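PDB 5DL7: porin from Acinetobacter baumannii AB307-0294, which probably acts as an outer-membrane porin of the OprD family, a beta-barrel channel thought to pass small molecules, perhaps vanillate, across the outer membrane. Local coordinates for residues Y61-G67 with K114-R118; L53-S59 with V70-A76; D209-Y215 with F227-K233. All coordinates share one frame; numbering follows the deposited sequence.

Contact 1: Y61-G67 with K114-R118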
loop_
_atom_site.group_PDB
_atom_site.type_symbol
_atom_site.label_atom_id
_atom_site.label_comp_id
_atom_site.label_asym_id
_atom_site.label_seq_id
_atom_site.Cartn_x
_atom_site.Cartn_y
_atom_site.Cartn_z
ATOM N N TYR A 61 24.958 5.985 -13.021
ATOM C CA TYR A 61 25.985 4.978 -12.894
ATOM C C TYR A 61 27.295 5.417 -13.382
ATOM O O TYR A 61 27.402 6.151 -14.398
ATOM C CB TYR A 61 25.410 3.698 -13.607
ATOM C CG TYR A 61 24.361 2.985 -12.907
ATOM C CD1 TYR A 61 24.700 2.005 -11.930
ATOM C CD2 TYR A 61 23.001 3.177 -13.172
ATOM C CE1 TYR A 61 23.773 1.285 -11.304
ATOM C CE2 TYR A 61 22.050 2.438 -12.563
ATOM C CZ TYR A 61 22.412 1.434 -11.630
ATOM O OH TYR A 61 21.451 0.718 -11.027
ATOM N N THR A 62 28.392 5.006 -12.713
ATOM C CA THR A 62 29.712 5.260 -13.178
ATOM C C THR A 62 29.952 4.567 -14.598
ATOM O O THR A 62 29.298 3.600 -14.968
ATOM C CB THR A 62 30.926 4.911 -12.168
ATOM O OG1 THR A 62 30.814 3.581 -11.724
ATOM C CG2 THR A 62 30.908 5.673 -10.853
ATOM N N GLU A 63 30.910 5.107 -15.376
ATOM C CA GLU A 63 31.172 4.519 -16.712
ATOM C C GLU A 63 32.009 3.344 -16.375
ATOM O O GLU A 63 32.741 3.391 -15.419
ATOM C CB GLU A 63 31.920 5.483 -17.686
ATOM C CG GLU A 63 31.335 6.895 -17.891
ATOM C CD GLU A 63 29.822 7.034 -18.277
ATOM O OE1 GLU A 63 28.945 6.165 -18.066
ATOM O OE2 GLU A 63 29.467 8.140 -18.737
ATOM N N GLY A 64 31.935 2.298 -17.175
ATOM C CA GLY A 64 32.795 1.120 -16.976
ATOM C C GLY A 64 31.938 0.011 -17.513
ATOM O O GLY A 64 30.721 0.236 -17.700
ATOM N N THR A 65 32.512 -1.169 -17.776
ATOM C CA THR A 65 31.679 -2.378 -18.101
ATOM C C THR A 65 30.641 -2.665 -17.037
ATOM O O THR A 65 29.468 -2.957 -17.321
ATOM C CB THR A 65 32.589 -3.567 -18.334
ATOM O OG1 THR A 65 33.428 -3.176 -19.410
ATOM C CG2 THR A 65 31.824 -4.756 -18.743
ATOM N N VAL A 66 31.080 -2.551 -15.798
ATOM C CA VAL A 66 30.193 -2.468 -14.652
ATOM C C VAL A 66 30.168 -1.032 -14.096
ATOM O O VAL A 66 31.243 -0.513 -13.802
ATOM C CB VAL A 66 30.609 -3.392 -13.542
ATOM C CG1 VAL A 66 29.582 -3.289 -12.464
ATOM C CG2 VAL A 66 30.647 -4.791 -14.039
ATOM N N GLY A 67 28.980 -0.460 -13.922
ATOM C CA GLY A 67 28.840 0.881 -13.410
ATOM C C GLY A 67 28.329 0.762 -11.972
ATOM O O GLY A 67 27.647 -0.215 -11.617
ATOM N N LYS A 114 24.405 0.323 -5.661
ATOM C CA LYS A 114 23.915 -0.320 -6.903
ATOM C C LYS A 114 24.975 -0.451 -7.885
ATOM O O LYS A 114 25.958 0.288 -7.985
ATOM C CB LYS A 114 22.667 0.442 -7.415
ATOM C CG LYS A 114 22.938 1.818 -7.808
ATOM C CD LYS A 114 21.593 2.555 -8.122
ATOM C CE LYS A 114 22.097 3.852 -8.773
ATOM N NZ LYS A 114 20.866 4.683 -8.909
ATOM N N ALA A 115 24.843 -1.533 -8.687
ATOM C CA ALA A 115 25.741 -1.846 -9.756
ATOM C C ALA A 115 24.986 -2.320 -11.020
ATOM O O ALA A 115 23.977 -2.979 -10.883
ATOM C CB ALA A 115 26.674 -2.997 -9.361
ATOM N N LYS A 116 25.499 -1.938 -12.193
ATOM C CA LYS A 116 24.856 -2.234 -13.430
ATOM C C LYS A 116 25.822 -2.806 -14.451
ATOM O O LYS A 116 26.893 -2.311 -14.596
ATOM C CB LYS A 116 24.262 -0.958 -13.935
ATOM C CG LYS A 116 23.534 -1.170 -15.234
ATOM C CD LYS A 116 22.490 -0.138 -15.391
ATOM C CE LYS A 116 22.918 0.879 -16.363
ATOM N NZ LYS A 116 21.632 1.147 -17.050
ATOM N N PHE A 117 25.376 -3.873 -15.083
ATOM C CA PHE A 117 26.033 -4.499 -16.215
ATOM C C PHE A 117 25.004 -4.670 -17.323
ATOM O O PHE A 117 24.016 -5.332 -17.123
ATOM C CB PHE A 117 26.551 -5.907 -15.796
ATOM C CG PHE A 117 27.178 -6.677 -16.925
ATOM C CD1 PHE A 117 28.308 -6.191 -17.513
ATOM C CD2 PHE A 117 26.622 -7.875 -17.381
ATOM C CE1 PHE A 117 28.933 -6.825 -18.587
ATOM C CE2 PHE A 117 27.256 -8.561 -18.433
ATOM C CZ PHE A 117 28.369 -8.009 -19.052
ATOM N N ARG A 118 25.258 -4.083 -18.509
ATOM C CA ARG A 118 24.187 -3.964 -19.480
ATOM C C ARG A 118 22.863 -3.527 -18.935
ATOM O O ARG A 118 22.778 -2.446 -18.329
ATOM C CB ARG A 118 24.116 -5.264 -20.194
ATOM C CG ARG A 118 25.396 -5.592 -20.900
ATOM C CD ARG A 118 25.456 -7.045 -21.321
ATOM N NE ARG A 118 24.429 -7.320 -22.336
ATOM C CZ ARG A 118 24.602 -7.192 -23.661
ATOM N NH1 ARG A 118 25.750 -6.800 -24.209
ATOM N NH2 ARG A 118 23.602 -7.494 -24.466
HETATM O O HOH W 1 27.665 -2.797 -19.190
#
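The ring of Tyr61 stands between two lysines, each crossing it at about a right angle: Lys116 lies over one face and Lys114 over the other. On the first side Lys116 CB sits 3.7 Å from the centroid of the Tyr61 ring, a CH-pi contact. Lys116 CD lies 3.9 Å from Tyr61 CE2, and the bend at chi3 (104°) then brings CE near CD2 of the same ring. On the other side Lys114 is extended beyond CG and passes alongside the phenol oxygen, with CD 3.4 Å from Tyr61 OH. Lys114 CE makes a second CH-pi contact, and the ammonium adds an off-centre cation-pi approach, NZ lying 4.8 Å from the ring centroid. The ring is thus clamped by aliphatic carbon on both faces. The polar ends are tied down beyond the sandwich: Tyr61 OH bonds to Glu121, and Lys114 NZ makes a salt bridge with Asp71 and a probable hydrogen bond to Ser59 O.

Beside the ring the backbones zip together at Gly67 and Lys116, an antiparallel hydrogen-bonded pair with Lys116 N to Gly67 O at 2.8 Å. Farther along, Phe117 and Thr65 point the same way, the methyl Thr65 CG2 meeting the ring edge 3.6 Å from Phe117 CE1. A water closes this end, donating to Thr65 O and accepting from Arg118 N.

Segment 61-67 covers part of the turn after strand 46-58 and the start of strand 66-79, and Tyr61 reaches from it over strand 105-117. On the far side of that strand lies 120-124, whose Phe123 touches both Tyr61 and Lys114.

Contact 2: L53-S59 with V70-A76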
loop_
_atom_site.group_PDB
_atom_site.type_symbol
_atom_site.label_atom_id
_atom_site.label_comp_id
_atom_site.label_asym_id
_atom_site.label_seq_id
_atom_site.Cartn_x
_atom_site.Cartn_y
_atom_site.Cartn_z
ATOM N N LEU A 53 9.369 15.545 6.275
ATOM C CA LEU A 53 10.299 15.777 5.139
ATOM C C LEU A 53 10.874 14.500 4.664
ATOM O O LEU A 53 11.314 13.646 5.436
ATOM C CB LEU A 53 11.538 16.670 5.579
ATOM C CG LEU A 53 11.141 17.992 5.982
ATOM C CD1 LEU A 53 12.378 18.628 6.675
ATOM C CD2 LEU A 53 10.688 18.954 4.825
ATOM N N ILE A 54 10.893 14.325 3.334
ATOM C CA ILE A 54 11.520 13.211 2.766
ATOM C C ILE A 54 12.410 13.621 1.559
ATOM O O ILE A 54 11.908 14.299 0.606
ATOM C CB ILE A 54 10.463 12.248 2.189
ATOM C CG1 ILE A 54 9.505 11.794 3.285
ATOM C CG2 ILE A 54 11.065 10.967 1.599
ATOM C CD1 ILE A 54 8.067 11.967 2.990
ATOM N N PHE A 55 13.687 13.163 1.569
ATOM C CA PHE A 55 14.626 13.408 0.502
ATOM C C PHE A 55 14.864 12.064 -0.179
ATOM O O PHE A 55 15.258 11.088 0.504
ATOM C CB PHE A 55 15.957 13.995 0.949
ATOM C CG PHE A 55 16.921 14.077 -0.148
ATOM C CD1 PHE A 55 16.801 15.097 -1.099
ATOM C CD2 PHE A 55 17.846 13.177 -0.285
ATOM C CE1 PHE A 55 17.730 15.148 -2.175
ATOM C CE2 PHE A 55 18.734 13.179 -1.350
ATOM C CZ PHE A 55 18.705 14.165 -2.257
ATOM N N LYS A 56 14.722 11.983 -1.510
ATOM C CA LYS A 56 14.977 10.736 -2.267
ATOM C C LYS A 56 15.875 11.035 -3.365
ATOM O O LYS A 56 15.586 11.908 -4.201
ATOM C CB LYS A 56 13.596 10.167 -2.748
ATOM C CG LYS A 56 13.777 8.924 -3.576
ATOM C CD LYS A 56 12.464 8.242 -3.923
ATOM C CE LYS A 56 12.833 7.050 -4.787
ATOM N NZ LYS A 56 11.770 5.997 -4.596
ATOM N N GLY A 57 17.062 10.454 -3.356
ATOM C CA GLY A 57 18.140 10.776 -4.272
ATOM C C GLY A 57 18.499 9.436 -4.996
ATOM O O GLY A 57 18.601 8.407 -4.337
ATOM N N GLN A 58 18.701 9.446 -6.327
ATOM C CA GLN A 58 19.118 8.249 -7.052
ATOM C C GLN A 58 20.158 8.641 -8.034
ATOM O O GLN A 58 19.795 9.431 -8.882
ATOM C CB GLN A 58 17.828 7.581 -7.718
ATOM C CG GLN A 58 16.652 7.390 -6.851
ATOM C CD GLN A 58 15.401 6.930 -7.567
ATOM O OE1 GLN A 58 14.341 7.497 -7.429
ATOM N NE2 GLN A 58 15.488 5.835 -8.215
ATOM N N SER A 59 21.457 8.248 -7.878
ATOM C CA SER A 59 22.510 8.666 -8.714
ATOM C C SER A 59 22.371 7.858 -10.061
ATOM O O SER A 59 21.615 6.962 -10.170
ATOM C CB SER A 59 23.889 8.464 -8.185
ATOM O OG SER A 59 24.082 7.045 -8.228
ATOM N N VAL A 70 24.612 4.973 -6.174
ATOM C CA VAL A 70 24.085 5.003 -4.787
ATOM C C VAL A 70 22.738 5.677 -4.785
ATOM O O VAL A 70 22.520 6.624 -5.545
ATOM C CB VAL A 70 25.132 5.637 -3.890
ATOM C CG1 VAL A 70 25.521 7.017 -4.358
ATOM C CG2 VAL A 70 24.558 5.803 -2.484
ATOM N N ASP A 71 21.823 5.258 -3.955
ATOM C CA ASP A 71 20.524 5.910 -3.823
ATOM C C ASP A 71 20.401 6.155 -2.224
ATOM O O ASP A 71 20.998 5.495 -1.407
ATOM C CB ASP A 71 19.325 5.080 -4.144
ATOM C CG ASP A 71 19.245 4.562 -5.672
ATOM O OD1 ASP A 71 19.845 5.284 -6.476
ATOM O OD2 ASP A 71 18.622 3.429 -5.977
ATOM N N VAL A 72 19.648 7.150 -1.867
ATOM C CA VAL A 72 19.480 7.518 -0.487
ATOM C C VAL A 72 18.006 7.911 -0.271
ATOM O O VAL A 72 17.348 8.553 -1.155
ATOM C CB VAL A 72 20.432 8.524 -0.081
ATOM C CG1 VAL A 72 20.190 9.784 -0.809
ATOM C CG2 VAL A 72 20.335 8.943 1.413
ATOM N N LEU A 73 17.450 7.571 0.910
ATOM C CA LEU A 73 16.108 8.022 1.260
ATOM C C LEU A 73 16.300 8.627 2.730
ATOM O O LEU A 73 16.569 7.846 3.586
ATOM C CB LEU A 73 15.216 6.911 1.270
ATOM C CG LEU A 73 13.759 7.132 1.585
ATOM C CD1 LEU A 73 13.060 8.068 0.556
ATOM C CD2 LEU A 73 13.063 5.830 1.795
ATOM N N ALA A 74 15.992 9.829 2.976
ATOM C CA ALA A 74 16.124 10.467 4.323
ATOM C C ALA A 74 14.767 11.014 4.729
ATOM O O ALA A 74 14.099 11.674 3.918
ATOM C CB ALA A 74 17.138 11.511 4.273
ATOM N N MET A 75 14.339 10.782 6.008
ATOM C CA MET A 75 12.944 11.002 6.557
ATOM C C MET A 75 13.068 11.670 7.887
ATOM O O MET A 75 13.921 11.281 8.676
ATOM C CB MET A 75 12.228 9.756 6.664
ATOM C CG MET A 75 11.994 9.029 5.350
ATOM S SD MET A 75 11.706 7.301 5.384
ATOM C CE MET A 75 13.473 6.720 5.505
ATOM N N ALA A 76 12.380 12.813 8.080
ATOM C CA ALA A 76 12.293 13.465 9.384
ATOM C C ALA A 76 10.811 13.795 9.607
ATOM O O ALA A 76 10.270 14.554 8.820
ATOM C CB ALA A 76 13.163 14.642 9.431
#
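Ser59 and Val70 close one end of this strand pair through a torsion: with chi1 at 71°, Ser59 OG is tucked between its own backbone N and carbonyl carbon, where it accepts a hydrogen bond from Val70 N at 3.0 Å and an N-H...O angle of 172°. The hydroxyl thereby substitutes for a backbone carbonyl, while Ser59 N returns a bond to Val70 O. In Val72 the same kind of placement turns CG1 toward Phe55, whose ring extends along the strand. The methyl arrives at the edge of the ring, near its plane, with Val72 CG1 3.7 Å from Phe55 CE2.

From Gly57 back to Leu53 the ladder is regular antiparallel sheet: Gly57 with Val72, Phe55 with Ala74 and Leu53 with Ala76 are hydrogen-bonded pairs, and the strands run almost exactly antiparallel. On the face of Ile54, Lys56 and Gln58, Leu73 lies side by side with Ile54, its CD1 3.7 Å from Ile54 CG2. Asp71 leans across to Gln58, OD1 coming 3.3 Å from Gln58 CB; the carboxylate and amide planes are 78° apart, and the charge of Asp71 is met by Lys114.

The two strands are a beta hairpin of the porin barrel. Strand 22-36 flanks it on the side of 46-58, and strand 105-117 on the side of 66-79. Phe142 and Pro143, from a loop, pack on the face of Ile54, Leu73 and Met75. The other face, with Leu53, Phe55, Val72 and the alanines, is apolar, consistent with a wall turned to lipid.

Contact 3: D209-Y215 with F227-K233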
loop_
_atom_site.group_PDB
_atom_site.type_symbol
_atom_site.label_atom_id
_atom_site.label_comp_id
_atom_site.label_asym_id
_atom_site.label_seq_id
_atom_site.Cartn_x
_atom_site.Cartn_y
_atom_site.Cartn_z
ATOM N N ASP A 209 -1.394 -3.144 -24.732
ATOM C CA ASP A 209 -2.420 -2.573 -23.878
ATOM C C ASP A 209 -2.539 -3.278 -22.522
ATOM O O ASP A 209 -3.218 -2.751 -21.632
ATOM C CB ASP A 209 -3.714 -2.696 -24.570
ATOM C CG ASP A 209 -3.871 -1.753 -25.776
ATOM O OD1 ASP A 209 -3.175 -0.703 -25.944
ATOM O OD2 ASP A 209 -4.707 -2.159 -26.606
ATOM N N TYR A 210 -1.758 -4.340 -22.244
ATOM C CA TYR A 210 -1.879 -5.157 -21.100
ATOM C C TYR A 210 -0.518 -5.463 -20.530
ATOM O O TYR A 210 0.503 -5.510 -21.274
ATOM C CB TYR A 210 -2.588 -6.436 -21.319
ATOM C CG TYR A 210 -4.017 -6.387 -21.565
ATOM C CD1 TYR A 210 -4.517 -5.967 -22.785
ATOM C CD2 TYR A 210 -4.870 -6.470 -20.508
ATOM C CE1 TYR A 210 -5.909 -5.794 -22.962
ATOM C CE2 TYR A 210 -6.231 -6.405 -20.707
ATOM C CZ TYR A 210 -6.734 -5.993 -21.876
ATOM O OH TYR A 210 -8.084 -5.814 -22.086
ATOM N N ARG A 211 -0.443 -5.658 -19.236
ATOM C CA ARG A 211 0.773 -6.084 -18.533
ATOM C C ARG A 211 0.376 -7.381 -17.900
ATOM O O ARG A 211 -0.665 -7.433 -17.176
ATOM C CB ARG A 211 1.177 -5.048 -17.538
ATOM C CG ARG A 211 2.312 -5.453 -16.594
ATOM C CD ARG A 211 2.747 -4.321 -15.637
ATOM N NE ARG A 211 1.722 -4.077 -14.602
ATOM C CZ ARG A 211 1.952 -3.556 -13.388
ATOM N NH1 ARG A 211 3.148 -2.986 -13.186
ATOM N NH2 ARG A 211 0.953 -3.343 -12.522
ATOM N N LEU A 212 1.242 -8.377 -17.916
ATOM C CA LEU A 212 1.000 -9.732 -17.285
ATOM C C LEU A 212 2.131 -9.940 -16.274
ATOM O O LEU A 212 3.262 -9.584 -16.562
ATOM C CB LEU A 212 1.128 -10.833 -18.327
ATOM C CG LEU A 212 0.297 -10.734 -19.546
ATOM C CD1 LEU A 212 0.477 -11.985 -20.436
ATOM C CD2 LEU A 212 -1.155 -10.415 -19.406
ATOM N N ARG A 213 1.881 -10.422 -15.032
ATOM C CA ARG A 213 2.815 -10.492 -13.985
ATOM C C ARG A 213 2.635 -11.881 -13.305
ATOM O O ARG A 213 1.512 -12.417 -13.142
ATOM C CB ARG A 213 2.577 -9.437 -12.966
ATOM C CG ARG A 213 2.701 -8.012 -13.559
ATOM C CD ARG A 213 2.737 -6.981 -12.487
ATOM N NE ARG A 213 1.389 -6.913 -11.909
ATOM C CZ ARG A 213 1.068 -6.319 -10.722
ATOM N NH1 ARG A 213 2.019 -5.786 -9.992
ATOM N NH2 ARG A 213 -0.208 -6.156 -10.264
ATOM N N ALA A 214 3.780 -12.379 -12.818
ATOM C CA ALA A 214 3.838 -13.685 -12.117
ATOM C C ALA A 214 5.000 -13.549 -11.134
ATOM O O ALA A 214 6.093 -13.239 -11.499
ATOM C CB ALA A 214 3.994 -14.854 -13.034
ATOM N N TYR A 215 4.733 -13.956 -9.886
ATOM C CA TYR A 215 5.795 -13.967 -8.886
ATOM C C TYR A 215 5.561 -15.150 -7.926
ATOM O O TYR A 215 4.435 -15.609 -7.682
ATOM C CB TYR A 215 5.800 -12.692 -7.992
ATOM C CG TYR A 215 6.091 -11.437 -8.779
ATOM C CD1 TYR A 215 7.357 -11.045 -9.061
ATOM C CD2 TYR A 215 4.972 -10.727 -9.244
ATOM C CE1 TYR A 215 7.595 -9.957 -9.945
ATOM C CE2 TYR A 215 5.206 -9.617 -10.086
ATOM C CZ TYR A 215 6.464 -9.295 -10.405
ATOM O OH TYR A 215 6.614 -8.182 -11.225
ATOM N N PHE A 227 1.668 -15.403 -7.122
ATOM C CA PHE A 227 0.778 -14.372 -7.668
ATOM C C PHE A 227 0.731 -14.548 -9.182
ATOM O O PHE A 227 1.807 -14.675 -9.810
ATOM C CB PHE A 227 1.381 -12.975 -7.410
ATOM C CG PHE A 227 0.631 -11.829 -8.087
ATOM C CD1 PHE A 227 -0.533 -11.369 -7.496
ATOM C CD2 PHE A 227 1.024 -11.419 -9.318
ATOM C CE1 PHE A 227 -1.216 -10.343 -8.109
ATOM C CE2 PHE A 227 0.332 -10.343 -9.951
ATOM C CZ PHE A 227 -0.789 -9.866 -9.355
ATOM N N LEU A 228 -0.450 -14.399 -9.737
ATOM C CA LEU A 228 -0.588 -14.207 -11.185
ATOM C C LEU A 228 -1.528 -13.028 -11.374
ATOM O O LEU A 228 -2.516 -12.923 -10.618
ATOM C CB LEU A 228 -1.304 -15.401 -11.840
ATOM C CG LEU A 228 -0.467 -16.682 -11.788
ATOM C CD1 LEU A 228 -1.428 -17.779 -12.397
ATOM C CD2 LEU A 228 0.766 -16.554 -12.672
ATOM N N GLY A 229 -1.274 -12.211 -12.349
ATOM C CA GLY A 229 -2.179 -11.022 -12.536
ATOM C C GLY A 229 -2.030 -10.413 -13.892
ATOM O O GLY A 229 -1.019 -10.624 -14.585
ATOM N N PHE A 230 -3.015 -9.588 -14.262
ATOM C CA PHE A 230 -2.852 -8.758 -15.447
ATOM C C PHE A 230 -3.570 -7.458 -15.188
ATOM O O PHE A 230 -4.461 -7.366 -14.367
ATOM C CB PHE A 230 -3.347 -9.442 -16.674
ATOM C CG PHE A 230 -4.819 -9.687 -16.755
ATOM C CD1 PHE A 230 -5.685 -8.680 -17.188
ATOM C CD2 PHE A 230 -5.366 -10.856 -16.401
ATOM C CE1 PHE A 230 -7.046 -8.886 -17.219
ATOM C CE2 PHE A 230 -6.755 -11.094 -16.462
ATOM C CZ PHE A 230 -7.599 -10.113 -16.924
ATOM N N ASN A 231 -3.154 -6.463 -15.941
ATOM C CA ASN A 231 -3.872 -5.173 -15.958
ATOM C C ASN A 231 -3.769 -4.487 -17.300
ATOM O O ASN A 231 -2.790 -4.648 -18.005
ATOM C CB ASN A 231 -3.370 -4.276 -14.821
ATOM C CG ASN A 231 -1.943 -3.815 -14.958
ATOM O OD1 ASN A 231 -0.996 -4.564 -14.712
ATOM N ND2 ASN A 231 -1.752 -2.512 -15.356
ATOM N N GLY A 232 -4.815 -3.778 -17.692
ATOM C CA GLY A 232 -4.788 -3.202 -18.993
ATOM C C GLY A 232 -5.675 -2.007 -19.165
ATOM O O GLY A 232 -6.412 -1.641 -18.219
ATOM N N LYS A 233 -5.441 -1.372 -20.281
ATOM C CA LYS A 233 -6.245 -0.224 -20.706
ATOM C C LYS A 233 -6.335 -0.363 -22.207
ATOM O O LYS A 233 -5.325 -0.172 -22.932
ATOM C CB LYS A 233 -5.555 1.063 -20.295
ATOM C CG LYS A 233 -6.304 2.276 -20.885
ATOM C CD LYS A 233 -5.647 3.553 -20.286
ATOM C CE LYS A 233 -6.146 4.840 -20.921
ATOM N NZ LYS A 233 -5.149 5.931 -20.593
HETATM O O HOH W 2 -0.840 -7.016 -13.473
#
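The Arg213 guanidinium lies between Phe227 CE2, which sits toward the rim of one face from across the contact, and Arg211 NH2 of its own strand, 3.5 Å above the plane over the centre of the other. The groups share one face of a beta hairpin, strands 210-219 and 223-235 of the porin barrel. The Phe227 ring is turned 71° from the Arg213 guanidinium, so the two do not lie flat on each other. Arg211 in turn has Arg213 CD over one face and receives Asn231 OD1 at its edge. The two neighbouring arginines are consistent with the basic ladder described for OprD-family channels, though no substrate is seen here. Pro132, from a loop, touches Arg213, Phe227 and Tyr215 on this face.

The opposite face is aromatic and aliphatic. Tyr210, with CG beside its backbone N (chi1 -70°), lays its ring over Gly232, whose CA is 4.1 Å from the Tyr210 ring centroid; this is the aromatic rescue of glycine known from antiparallel sheets. Phe230 CD1 meets the edge of the same ring, and Leu212 CD2 lies 3.6 Å from Phe230 CB.

Three donors converge on Asn231 OD1. Arg211 NE approaches on a lone pair at 2.8 Å, Arg211 NH2 adds a weak bond, and a water gives the third, itself accepting from Arg213 NE at 2.7 Å.

How the contacts relate
From the N terminus, segment 53-59 opens contact 2, and segment 61-67, a turn running into strand 66-79, opens contact 1 before 70-76 closes contact 2. That closure makes a short hairpin loop. Contact 1 closes much later, at 114-118, so the two cross along the chain and share strand 66-79; together they tie strands 46-58, 66-79 and 105-117 side by side. They also touch: Lys114 NZ of contact 1 makes a salt bridge to Asp71 OD1 and probably a hydrogen bond to Ser59 O of contact 2. Contact 3 follows in series as another hairpin, farther round the barrel wall. Its nearest atoms are about 17 Å from those of contact 1 and about 15 Å from those of contact 2.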